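Local coordinates for triacylglycerol lipase (Clostridium botulinum, PDB 5AH1), which hydrolyses synthetic polyesters and probably triacylglycerols, as a zinc-binding alpha/beta-hydrolase, at residues D105-E108 with K109-S113; G198-E201 with E202-G206; F250-L253 with G254-T257; K277-N280 with G281-Q284; A304-D307 with L308-E311. One frame throughout, in Å; residues are numbered along the deposited sequence.

Contact 1: D105-E108 with K109-S113; sequences DLQE and KLNAS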
loop_
_atom_site.group_PDB
_atom_site.type_symbol
_atom_site.label_atom_id
_atom_site.label_comp_id
_atom_site.label_asym_id
_atom_site.label_seq_id
_atom_site.Cartn_x
_atom_site.Cartn_y
_atom_site.Cartn_z
ATOM N N ASP A 105 15.769 7.952 -5.649
ATOM C CA ASP A 105 14.933 8.626 -4.659
ATOM C C ASP A 105 13.806 9.371 -5.381
ATOM O O ASP A 105 13.985 10.522 -5.792
ATOM C CB ASP A 105 15.797 9.567 -3.814
ATOM C CG ASP A 105 15.040 10.166 -2.640
ATOM O OD1 ASP A 105 13.797 10.062 -2.601
ATOM O OD2 ASP A 105 15.680 10.746 -1.745
ATOM N N LEU A 106 12.668 8.704 -5.570
ATOM C CA LEU A 106 11.582 9.286 -6.363
ATOM C C LEU A 106 11.083 10.601 -5.775
ATOM O O LEU A 106 10.801 11.538 -6.530
ATOM C CB LEU A 106 10.418 8.301 -6.493
ATOM C CG LEU A 106 10.645 7.061 -7.351
ATOM C CD1 LEU A 106 9.481 6.110 -7.215
ATOM C CD2 LEU A 106 10.847 7.442 -8.812
ATOM N N GLN A 107 10.994 10.683 -4.446
ATOM C CA GLN A 107 10.585 11.933 -3.811
ATOM C C GLN A 107 11.485 13.090 -4.274
ATOM O O GLN A 107 11.008 14.174 -4.645
ATOM C CB GLN A 107 10.634 11.828 -2.290
ATOM C CG GLN A 107 10.313 13.141 -1.583
ATOM C CD GLN A 107 10.548 13.090 -0.096
ATOM O OE1 GLN A 107 9.825 12.414 0.635
ATOM N NE2 GLN A 107 11.584 13.782 0.365
ATOM N N GLU A 108 12.792 12.861 -4.243
ATOM C CA GLU A 108 13.744 13.901 -4.620
ATOM C C GLU A 108 13.582 14.272 -6.094
ATOM O O GLU A 108 13.590 15.452 -6.446
ATOM C CB GLU A 108 15.179 13.443 -4.325
ATOM C CG GLU A 108 16.231 14.568 -4.349
ATOM C CD GLU A 108 16.718 14.930 -5.750
ATOM O OE1 GLU A 108 16.730 14.048 -6.638
ATOM O OE2 GLU A 108 17.108 16.103 -5.956
ATOM N N LYS A 109 13.421 13.267 -6.949
ATOM C CA LYS A 109 13.277 13.504 -8.385
ATOM C C LYS A 109 12.016 14.297 -8.685
ATOM O O LYS A 109 12.015 15.193 -9.534
ATOM C CB LYS A 109 13.265 12.176 -9.146
ATOM C CG LYS A 109 14.551 11.380 -9.042
ATOM C CD LYS A 109 15.761 12.162 -9.509
ATOM C CE LYS A 109 17.020 11.311 -9.430
ATOM N NZ LYS A 109 18.227 12.045 -9.901
ATOM N N LEU A 110 10.940 13.975 -7.989
ATOM C CA LEU A 110 9.691 14.692 -8.160
ATOM C C LEU A 110 9.839 16.148 -7.734
ATOM O O LEU A 110 9.498 17.056 -8.479
ATOM C CB LEU A 110 8.592 13.997 -7.358
ATOM C CG LEU A 110 8.062 12.723 -8.010
ATOM C CD1 LEU A 110 7.360 11.809 -6.997
ATOM C CD2 LEU A 110 7.127 13.096 -9.154
ATOM N N ASN A 111 10.376 16.381 -6.547
ATOM C CA ASN A 111 10.582 17.752 -6.098
ATOM C C ASN A 111 11.503 18.530 -7.026
ATOM O O ASN A 111 11.260 19.706 -7.309
ATOM C CB ASN A 111 11.104 17.785 -4.666
ATOM C CG ASN A 111 10.015 17.489 -3.654
ATOM O OD1 ASN A 111 9.084 18.264 -3.497
ATOM N ND2 ASN A 111 10.123 16.370 -2.970
ATOM N N ALA A 112 12.544 17.879 -7.528
ATOM C CA ALA A 112 13.507 18.561 -8.397
ATOM C C ALA A 112 12.877 19.000 -9.721
ATOM O O ALA A 112 13.329 19.966 -10.349
ATOM C CB ALA A 112 14.710 17.665 -8.652
ATOM N N SER A 113 11.836 18.293 -10.147
ATOM C CA SER A 113 11.158 18.599 -11.399
ATOM C C SER A 113 9.877 19.408 -11.189
ATOM O O SER A 113 9.059 19.521 -12.096
ATOM C CB SER A 113 10.887 17.321 -12.204
ATOM O OG SER A 113 10.199 16.339 -11.448
HETATM O O HOH W 1 13.007 15.448 -1.652
#
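Four backbone bonds tie D105-E108 to K109-S113, each from an N-H back to the carbonyl four residues earlier. K109 N donates to D105 O, L110 N to L106 O at 2.8 Å, N111 N to Q107 O, and A112 N to E108 O.

The polar side chains add to this ladder. N111 CG lies anti to its own carbonyl carbon (chi1 -76°), which turns the amide back along the helix. ND2 reaches Q107 O at 2.9 Å in a weak, bent bond of 126°, so this oxygen is gripped twice by one residue. T117 O is a further acceptor for N111 ND2. The amide planes of Q107 and N111 stand 81° apart, and Q107 CG is 3.5 Å from N111 ND2. One water accepts from Q107 NE2 and, weakly, from N111 ND2, bridging the two amides. Q107 OE1 bonds to T119 OG1.

The charged pair is looser. In the conformer given, E108 OE1 stays 4.1 Å from K109 NZ, beyond a salt bridge. A second conformer of E108 exists, so this approach is doubtful.

L110 CG lies over L106 O at 3.3 Å, the same oxygen that its N bonds. For apolar packing, L106 and L110 both turn to helix 437-448.

At the start, D105 is the N-cap: its OD1 accepts weakly from E108 N, and OD2 forms a salt bridge with R91. This is a capped, amphipathic alpha-helix, the crossover of the beta-alpha-beta unit formed with strands 80-83 and 117-120.

Contact 2: G198-E201 with E202-G206; sequences GSEE and EINCG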
loop_
_atom_site.group_PDB
_atom_site.type_symbol
_atom_site.label_atom_id
_atom_site.label_comp_id
_atom_site.label_asym_id
_atom_site.label_seq_id
_atom_site.Cartn_x
_atom_site.Cartn_y
_atom_site.Cartn_z
ATOM N N GLY A 198 -15.840 10.768 9.360
ATOM C CA GLY A 198 -15.593 10.412 10.744
ATOM C C GLY A 198 -15.926 8.965 11.100
ATOM O O GLY A 198 -16.079 8.117 10.220
ATOM N N SER A 199 -16.011 8.695 12.404
ATOM C CA SER A 199 -16.361 7.382 12.934
ATOM C C SER A 199 -17.466 7.522 13.966
ATOM O O SER A 199 -17.286 8.169 14.999
ATOM C CB SER A 199 -15.141 6.744 13.595
ATOM O OG SER A 199 -15.559 5.697 14.451
ATOM N N GLU A 200 -18.618 6.917 13.693
ATOM C CA GLU A 200 -19.744 6.979 14.620
ATOM C C GLU A 200 -19.379 6.363 15.966
ATOM O O GLU A 200 -19.752 6.881 17.017
ATOM C CB GLU A 200 -20.974 6.274 14.033
ATOM C CG GLU A 200 -21.549 6.932 12.774
ATOM C CD GLU A 200 -21.914 8.396 12.973
ATOM O OE1 GLU A 200 -22.598 8.715 13.969
ATOM O OE2 GLU A 200 -21.531 9.226 12.119
ATOM N N GLU A 201 -18.640 5.260 15.937
ATOM C CA GLU A 201 -18.263 4.597 17.190
ATOM C C GLU A 201 -17.441 5.534 18.058
ATOM O O GLU A 201 -17.664 5.622 19.265
ATOM C CB GLU A 201 -17.466 3.309 16.941
ATOM C CG GLU A 201 -18.209 2.255 16.153
ATOM C CD GLU A 201 -17.867 2.285 14.659
ATOM O OE1 GLU A 201 -17.950 3.372 14.042
ATOM O OE2 GLU A 201 -17.498 1.224 14.103
ATOM N N GLU A 202 -16.488 6.244 17.454
ATOM C CA GLU A 202 -15.682 7.168 18.231
ATOM C C GLU A 202 -16.492 8.381 18.695
ATOM O O GLU A 202 -16.363 8.828 19.832
ATOM C CB GLU A 202 -14.449 7.617 17.452
ATOM C CG GLU A 202 -13.486 6.513 17.099
ATOM C CD GLU A 202 -12.970 5.726 18.288
ATOM O OE1 GLU A 202 -12.946 6.247 19.428
ATOM O OE2 GLU A 202 -12.554 4.572 18.044
ATOM N N ILE A 203 -17.295 8.944 17.802
ATOM C CA ILE A 203 -18.088 10.115 18.138
ATOM C C ILE A 203 -19.022 9.823 19.304
ATOM O O ILE A 203 -19.215 10.674 20.176
ATOM C CB ILE A 203 -18.906 10.592 16.910
ATOM C CG1 ILE A 203 -17.983 11.195 15.848
ATOM C CG2 ILE A 203 -19.991 11.597 17.310
ATOM C CD1 ILE A 203 -18.648 11.322 14.488
ATOM N N ASN A 204 -19.621 8.632 19.313
ATOM C CA ASN A 204 -20.666 8.317 20.285
ATOM C C ASN A 204 -20.164 7.762 21.612
ATOM O O ASN A 204 -20.949 7.609 22.529
ATOM C CB ASN A 204 -21.679 7.332 19.688
ATOM C CG ASN A 204 -22.502 7.943 18.579
ATOM O OD1 ASN A 204 -22.694 9.154 18.535
ATOM N ND2 ASN A 204 -23.020 7.102 17.693
ATOM N N CYS A 205 -18.881 7.458 21.751
ATOM C CA CYS A 205 -18.455 6.805 22.986
ATOM C C CYS A 205 -18.169 7.789 24.118
ATOM O O CYS A 205 -17.974 7.371 25.257
ATOM C CB CYS A 205 -17.273 5.882 22.742
ATOM S SG CYS A 205 -15.734 6.735 22.517
ATOM N N GLY A 206 -18.167 9.088 23.827
ATOM C CA GLY A 206 -18.048 10.073 24.889
ATOM C C GLY A 206 -16.647 10.179 25.478
ATOM O O GLY A 206 -16.489 10.449 26.670
HETATM O O HOH W 2 -23.375 10.342 16.018
#
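I203 N donates to S199 O at 2.9 Å and N204 N to E200 O at 2.9 Å, which forms the first turns of the short helix 200-204. S199 is its N-cap. With OG anti to the backbone N (chi1 162°), the hydroxyl is brought to an N-H of the first turn. It accepts from E202 N at 3.2 Å, with 167° at the hydrogen. The same OG donates weakly to E201 OE1.

S199 also packs on the stem of E202. S199 OG is 3.5 Å from E202 CG, and S199 CB lies 3.9 Å from that carbon. I203 runs back beside the cap: its CG1 is 3.2 Å from S199 O, the oxygen that also takes the bond from I203 N.

On the outer face, in the E200 conformer given, E200 and N204 are joined by a water that donates to both E200 OE1 and N204 OD1. The N204 amide folds back over E200 O but makes no bond to it.

E202 points the other way from the water bridge, into the fold. Its OE2 takes the backbone N-H of H150, a zinc ligand. Its OE1 accepts from A149 N and from Q207 NE2. E202 may thus steady the start of helix 148-154. Both S199 and E202 also rest on W129 of helix 128-140.

Contact 3: F250-L253 with G254-T257; sequences FGVL and GTIT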
loop_
_atom_site.group_PDB
_atom_site.type_symbol
_atom_site.label_atom_id
_atom_site.label_comp_id
_atom_site.label_asym_id
_atom_site.label_seq_id
_atom_site.Cartn_x
_atom_site.Cartn_y
_atom_site.Cartn_z
ATOM N N PHE A 250 9.833 -11.083 5.695
ATOM C CA PHE A 250 11.165 -10.784 6.248
ATOM C C PHE A 250 12.242 -11.339 5.327
ATOM O O PHE A 250 13.281 -10.716 5.130
ATOM C CB PHE A 250 11.348 -11.351 7.657
ATOM C CG PHE A 250 10.738 -10.509 8.736
ATOM C CD1 PHE A 250 11.171 -9.215 8.966
ATOM C CD2 PHE A 250 9.753 -11.026 9.549
ATOM C CE1 PHE A 250 10.608 -8.456 9.973
ATOM C CE2 PHE A 250 9.188 -10.271 10.547
ATOM C CZ PHE A 250 9.609 -8.989 10.761
ATOM N N GLY A 251 11.995 -12.515 4.772
ATOM C CA GLY A 251 12.877 -13.078 3.763
ATOM C C GLY A 251 13.028 -12.149 2.567
ATOM O O GLY A 251 14.140 -11.881 2.122
ATOM N N VAL A 252 11.909 -11.650 2.038
ATOM C CA VAL A 252 11.957 -10.716 0.921
ATOM C C VAL A 252 12.762 -9.471 1.317
ATOM O O VAL A 252 13.603 -8.987 0.556
ATOM C CB VAL A 252 10.551 -10.310 0.443
ATOM C CG1 VAL A 252 10.662 -9.291 -0.666
ATOM C CG2 VAL A 252 9.777 -11.528 -0.053
ATOM N N LEU A 253 12.512 -8.949 2.513
ATOM C CA LEU A 253 13.271 -7.797 2.995
ATOM C C LEU A 253 14.774 -8.108 2.977
ATOM O O LEU A 253 15.582 -7.275 2.570
ATOM C CB LEU A 253 12.789 -7.390 4.393
ATOM C CG LEU A 253 13.538 -6.240 5.077
ATOM C CD1 LEU A 253 13.484 -4.955 4.264
ATOM C CD2 LEU A 253 12.956 -6.002 6.460
ATOM N N GLY A 254 15.135 -9.317 3.393
ATOM C CA GLY A 254 16.519 -9.747 3.398
ATOM C C GLY A 254 17.168 -9.767 2.024
ATOM O O GLY A 254 18.380 -9.580 1.933
ATOM N N THR A 255 16.393 -9.997 0.959
ATOM C CA THR A 255 16.967 -9.987 -0.388
ATOM C C THR A 255 17.403 -8.578 -0.758
ATOM O O THR A 255 18.210 -8.395 -1.663
ATOM C CB THR A 255 15.995 -10.526 -1.484
ATOM O OG1 THR A 255 14.903 -9.617 -1.696
ATOM C CG2 THR A 255 15.476 -11.903 -1.112
ATOM N N ILE A 256 16.860 -7.589 -0.051
ATOM C CA ILE A 256 17.218 -6.194 -0.257
ATOM C C ILE A 256 18.310 -5.754 0.709
ATOM O O ILE A 256 19.281 -5.128 0.299
ATOM C CB ILE A 256 15.985 -5.281 -0.100
ATOM C CG1 ILE A 256 14.920 -5.664 -1.127
ATOM C CG2 ILE A 256 16.367 -3.817 -0.238
ATOM C CD1 ILE A 256 15.398 -5.664 -2.555
ATOM N N THR A 257 18.168 -6.076 1.991
ATOM C CA THR A 257 19.143 -5.609 2.977
ATOM C C THR A 257 20.439 -6.405 2.924
ATOM O O THR A 257 21.499 -5.893 3.291
ATOM C CB THR A 257 18.603 -5.711 4.423
ATOM O OG1 THR A 257 18.301 -7.073 4.738
ATOM C CG2 THR A 257 17.352 -4.882 4.584
#
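T255 OG1 donates to V252 O at 2.7 Å, on a lone pair in the carbonyl plane. The hydroxyl reaches back because OG1 lies between the backbone N and the carbonyl carbon (chi1 69°). V252 O is gripped a second time by T255 N, at 3.0 Å. That donor stands well above the carbonyl plane, 65° out of it, so the two bonds meet the oxygen from different directions.

T255 N is itself shared, since it also donates to G251 O at 3.2 Å. L253 O likewise takes two donors. T257 N comes to L253 O at 2.9 Å in the carbonyl plane, and I256 N at 2.9 Å from above it. G254 N to F250 O is a plain i to i+4 bond.

Bonds of the i+3 kind beside i+4 bonds mark the C-terminal end of helix 242-257, where the last turn tightens toward a 3-10 geometry. In this alpha/beta-hydrolase fold the helix lies against helix 284-292.

Packing between the two segments is mostly L253 on T257. They meet through methyl groups, with L253 CD1 3.9 Å from T257 CG2. T255 CG2 lies 3.5 Å from G251 O. Further out, F250 packs on I288 and L292 of helix 284-292 and on M87. V252 rests on I355, I256 on Y97, and T257 on L262.

Contact 4: K277-N280 with G281-Q284; sequences KKQN and GESQ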
loop_
_atom_site.group_PDB
_atom_site.type_symbol
_atom_site.label_atom_id
_atom_site.label_comp_id
_atom_site.label_asym_id
_atom_site.label_seq_id
_atom_site.Cartn_x
_atom_site.Cartn_y
_atom_site.Cartn_z
ATOM N N LYS A 277 7.190 -2.872 21.390
ATOM C CA LYS A 277 8.440 -2.162 21.118
ATOM C C LYS A 277 9.636 -3.066 21.392
ATOM O O LYS A 277 9.573 -3.939 22.259
ATOM C CB LYS A 277 8.553 -0.912 21.990
ATOM C CG LYS A 277 7.475 0.095 21.691
ATOM C CD LYS A 277 7.471 1.251 22.683
ATOM C CE LYS A 277 8.624 2.194 22.467
ATOM N NZ LYS A 277 8.301 3.524 23.071
ATOM N N LYS A 278 10.734 -2.852 20.675
ATOM C CA LYS A 278 11.987 -3.513 21.007
ATOM C C LYS A 278 12.395 -3.164 22.444
ATOM O O LYS A 278 12.389 -1.998 22.834
ATOM C CB LYS A 278 13.080 -3.109 20.024
ATOM C CG LYS A 278 14.382 -3.882 20.239
ATOM C CD LYS A 278 15.204 -4.016 18.965
ATOM C CE LYS A 278 15.752 -2.705 18.537
ATOM N NZ LYS A 278 16.735 -2.903 17.445
ATOM N N GLN A 279 12.730 -4.178 23.237
ATOM C CA GLN A 279 13.042 -3.972 24.652
ATOM C C GLN A 279 14.446 -3.419 24.859
ATOM O O GLN A 279 15.327 -3.583 24.016
ATOM C CB GLN A 279 12.883 -5.283 25.432
ATOM C CG GLN A 279 11.460 -5.838 25.444
ATOM C CD GLN A 279 11.392 -7.295 25.912
ATOM O OE1 GLN A 279 12.396 -8.007 25.923
ATOM N NE2 GLN A 279 10.192 -7.746 26.265
ATOM N N ASN A 280 14.664 -2.769 25.998
ATOM C CA ASN A 280 15.987 -2.274 26.331
ATOM C C ASN A 280 17.004 -3.413 26.332
ATOM O O ASN A 280 16.805 -4.441 26.989
ATOM C CB ASN A 280 15.968 -1.595 27.692
ATOM C CG ASN A 280 17.258 -0.881 27.991
ATOM O OD1 ASN A 280 18.142 -1.422 28.658
ATOM N ND2 ASN A 280 17.384 0.341 27.488
ATOM N N GLY A 281 18.072 -3.234 25.563
ATOM C CA GLY A 281 19.137 -4.213 25.470
ATOM C C GLY A 281 18.856 -5.412 24.579
ATOM O O GLY A 281 19.648 -6.349 24.526
ATOM N N GLU A 282 17.725 -5.397 23.886
ATOM C CA GLU A 282 17.328 -6.515 23.039
ATOM C C GLU A 282 17.947 -6.361 21.662
ATOM O O GLU A 282 17.985 -5.267 21.113
ATOM C CB GLU A 282 15.808 -6.558 22.925
ATOM C CG GLU A 282 15.272 -7.803 22.242
ATOM C CD GLU A 282 13.757 -7.828 22.163
ATOM O OE1 GLU A 282 13.139 -6.747 22.049
ATOM O OE2 GLU A 282 13.174 -8.930 22.202
ATOM N N SER A 283 18.465 -7.455 21.120
ATOM C CA SER A 283 19.000 -7.437 19.762
ATOM C C SER A 283 17.883 -7.405 18.734
ATOM O O SER A 283 16.754 -7.796 19.026
ATOM C CB SER A 283 19.847 -8.678 19.519
ATOM O OG SER A 283 19.034 -9.833 19.525
ATOM N N GLN A 284 18.205 -6.977 17.516
ATOM C CA GLN A 284 17.222 -7.006 16.442
ATOM C C GLN A 284 16.719 -8.428 16.209
ATOM O O GLN A 284 15.526 -8.633 16.008
ATOM C CB GLN A 284 17.790 -6.406 15.151
ATOM C CG GLN A 284 16.773 -6.240 14.022
ATOM C CD GLN A 284 15.891 -5.008 14.177
ATOM O OE1 GLN A 284 15.937 -4.316 15.190
ATOM N NE2 GLN A 284 15.095 -4.727 13.165
HETATM O O HOH W 3 18.959 -3.949 18.916
HETATM O O HOH W 4 17.676 -2.439 22.128
#
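Two hydrogen bonds close the turn between Q279 and E282. E282 N donates to Q279 O at 3.0 Å, from above the carbonyl plane. In return, Q279 N donates to E282 OE1 at 2.9 Å, a nearly straight bond of 170°. It meets the anti side of the carboxylate, 29° out of its plane. E282 runs extended, with CG anti to the backbone N (chi1 -171°), and so lies back alongside K278 and Q279. OE1 also forms a salt bridge with R290, a second partner that would help hold the carboxylate.

A second side-chain bond joins K278 to Q284. K278 NZ donates to Q284 OE1 at 2.8 Å, nearly in line with the C=O. The K278 chain bends at chi3, and the two side chains cross at about a right angle. A water accepts from K278 NZ and donates to E282 O.

The carbon stems of K278 and Q279 flank E282 OE1. K278 CG lies 3.6 Å from E282 OE1, and Q279 CB is 3.7 Å from the same oxygen.

G281 has positive phi, as the third position of a type II beta turn does. This surface turn leads into helix 284-292, where S283 is the N-cap and its OG takes the N-H of D286.

Contact 5: A304-D307 with L308-E311; sequences ATYD and LSTE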
loop_
_atom_site.group_PDB
_atom_site.type_symbol
_atom_site.label_atom_id
_atom_site.label_comp_id
_atom_site.label_asym_id
_atom_site.label_seq_id
_atom_site.Cartn_x
_atom_site.Cartn_y
_atom_site.Cartn_z
ATOM N N ALA A 304 -2.466 -6.359 9.924
ATOM C CA ALA A 304 -2.431 -6.280 8.465
ATOM C C ALA A 304 -2.833 -7.578 7.766
ATOM O O ALA A 304 -3.477 -7.543 6.728
ATOM C CB ALA A 304 -1.052 -5.843 7.974
ATOM N N THR A 305 -2.427 -8.715 8.310
ATOM C CA THR A 305 -2.671 -9.994 7.659
ATOM C C THR A 305 -4.172 -10.267 7.497
ATOM O O THR A 305 -4.598 -10.819 6.473
ATOM C CB THR A 305 -1.915 -11.130 8.400
ATOM O OG1 THR A 305 -2.031 -10.952 9.810
ATOM C CG2 THR A 305 -0.450 -11.072 8.047
ATOM N N TYR A 306 -4.985 -9.839 8.461
ATOM C CA TYR A 306 -6.433 -9.935 8.321
ATOM C C TYR A 306 -6.946 -8.946 7.274
ATOM O O TYR A 306 -7.732 -9.294 6.387
ATOM C CB TYR A 306 -7.147 -9.704 9.651
ATOM C CG TYR A 306 -8.643 -9.651 9.464
ATOM C CD1 TYR A 306 -9.397 -10.810 9.359
ATOM C CD2 TYR A 306 -9.302 -8.436 9.335
ATOM C CE1 TYR A 306 -10.760 -10.762 9.160
ATOM C CE2 TYR A 306 -10.653 -8.380 9.125
ATOM C CZ TYR A 306 -11.387 -9.532 9.042
ATOM O OH TYR A 306 -12.746 -9.455 8.821
ATOM N N ASP A 307 -6.504 -7.698 7.371
ATOM C CA ASP A 307 -6.984 -6.644 6.480
ATOM C C ASP A 307 -6.610 -6.882 5.011
ATOM O O ASP A 307 -7.271 -6.359 4.104
ATOM C CB ASP A 307 -6.456 -5.289 6.965
ATOM C CG ASP A 307 -7.382 -4.609 7.984
ATOM O OD1 ASP A 307 -8.418 -5.209 8.365
ATOM O OD2 ASP A 307 -7.054 -3.466 8.388
ATOM N N LEU A 308 -5.539 -7.638 4.787
ATOM C CA LEU A 308 -5.087 -8.041 3.457
ATOM C C LEU A 308 -5.842 -9.211 2.867
ATOM O O LEU A 308 -5.801 -9.411 1.654
ATOM C CB LEU A 308 -3.600 -8.387 3.482
ATOM C CG LEU A 308 -2.664 -7.192 3.699
ATOM C CD1 LEU A 308 -1.261 -7.666 4.019
ATOM C CD2 LEU A 308 -2.638 -6.261 2.484
ATOM N N SER A 309 -6.483 -10.008 3.723
ATOM C CA SER A 309 -7.224 -11.170 3.246
ATOM C C SER A 309 -8.468 -10.711 2.497
ATOM O O SER A 309 -8.929 -9.576 2.674
ATOM C CB SER A 309 -7.631 -12.076 4.410
ATOM O OG SER A 309 -8.666 -11.522 5.205
ATOM N N THR A 310 -9.045 -11.577 1.671
ATOM C CA THR A 310 -10.230 -11.163 0.927
ATOM C C THR A 310 -11.405 -10.886 1.869
ATOM O O THR A 310 -12.143 -9.925 1.658
ATOM C CB THR A 310 -10.590 -12.170 -0.173
ATOM O OG1 THR A 310 -10.849 -13.456 0.391
ATOM C CG2 THR A 310 -9.441 -12.264 -1.201
ATOM N N GLU A 311 -11.583 -11.705 2.905
ATOM C CA GLU A 311 -12.608 -11.421 3.901
ATOM C C GLU A 311 -12.408 -10.042 4.558
ATOM O O GLU A 311 -13.367 -9.286 4.766
ATOM C CB GLU A 311 -12.581 -12.508 4.973
ATOM C CG GLU A 311 -13.636 -12.368 6.077
ATOM C CD GLU A 311 -13.425 -13.351 7.228
ATOM O OE1 GLU A 311 -12.250 -13.690 7.501
ATOM O OE2 GLU A 311 -14.425 -13.785 7.849
#
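A304 O accepts from L308 N at 2.8 Å, nearly along the C=O axis. The leucine folds back over the same carbonyl: with CG anti to its own carbonyl carbon (chi1 -69°), L308 CG comes 3.2 Å from A304 O. A304 CB and L308 CD1 are a looser apolar pair at 4.4 Å. Both side chains rest on M183 of helix 183-197.

T305 O takes only a weak bond from S309 N, at 3.4 Å. It also accepts from S237 OG, and S237 is a potassium ligand.

Y306 carries most of the polar contact. S309 OG donates to Y306 O at 2.7 Å, on a lone pair in the carbonyl plane. S309 N donates to the same oxygen at 3.0 Å, but from 63° out of the plane. The Y306 ring extends to E311, whose OE1 is 3.7 Å from Y306 CE1; ring and carboxylate planes are 50° apart. The phenol OH bonds to E315.

The D307 CB bond leads away from L308-E311. Its OD2 accepts from N128 N, and its O from Q186 NE2.

S309 is also the N-cap of helix 310-317. S237 and D238, both potassium ligands, pack against it. One hydroxyl donates to Y306 O in the last turn of helix 304-308 and accepts from G312 N in the next helix. The serine thus couples the two helix ends.

Overall arrangement
All five contacts are local and belong to one alpha/beta-hydrolase chain. Contact 3 is buried and contact 4 is on the surface; contacts 1, 2 and 5 are partly buried. Contact 1 spans a whole short helix with its cap, contact 3 the last turns of a long one. Contacts 2, 4 and 5 hold serine N-caps; 2 and 5 lie near the zinc site, with centres about 24 Å apart. Contact 4 is a beta turn bound by charged and amide groups, whereas contacts 3 and 5 have carbonyls that take two donors. Contacts 3 and 4 both reach helix 284-292, and their nearest atoms are about 7 Å apart. Contact 1 lies opposite contact 5 across the chain's centre.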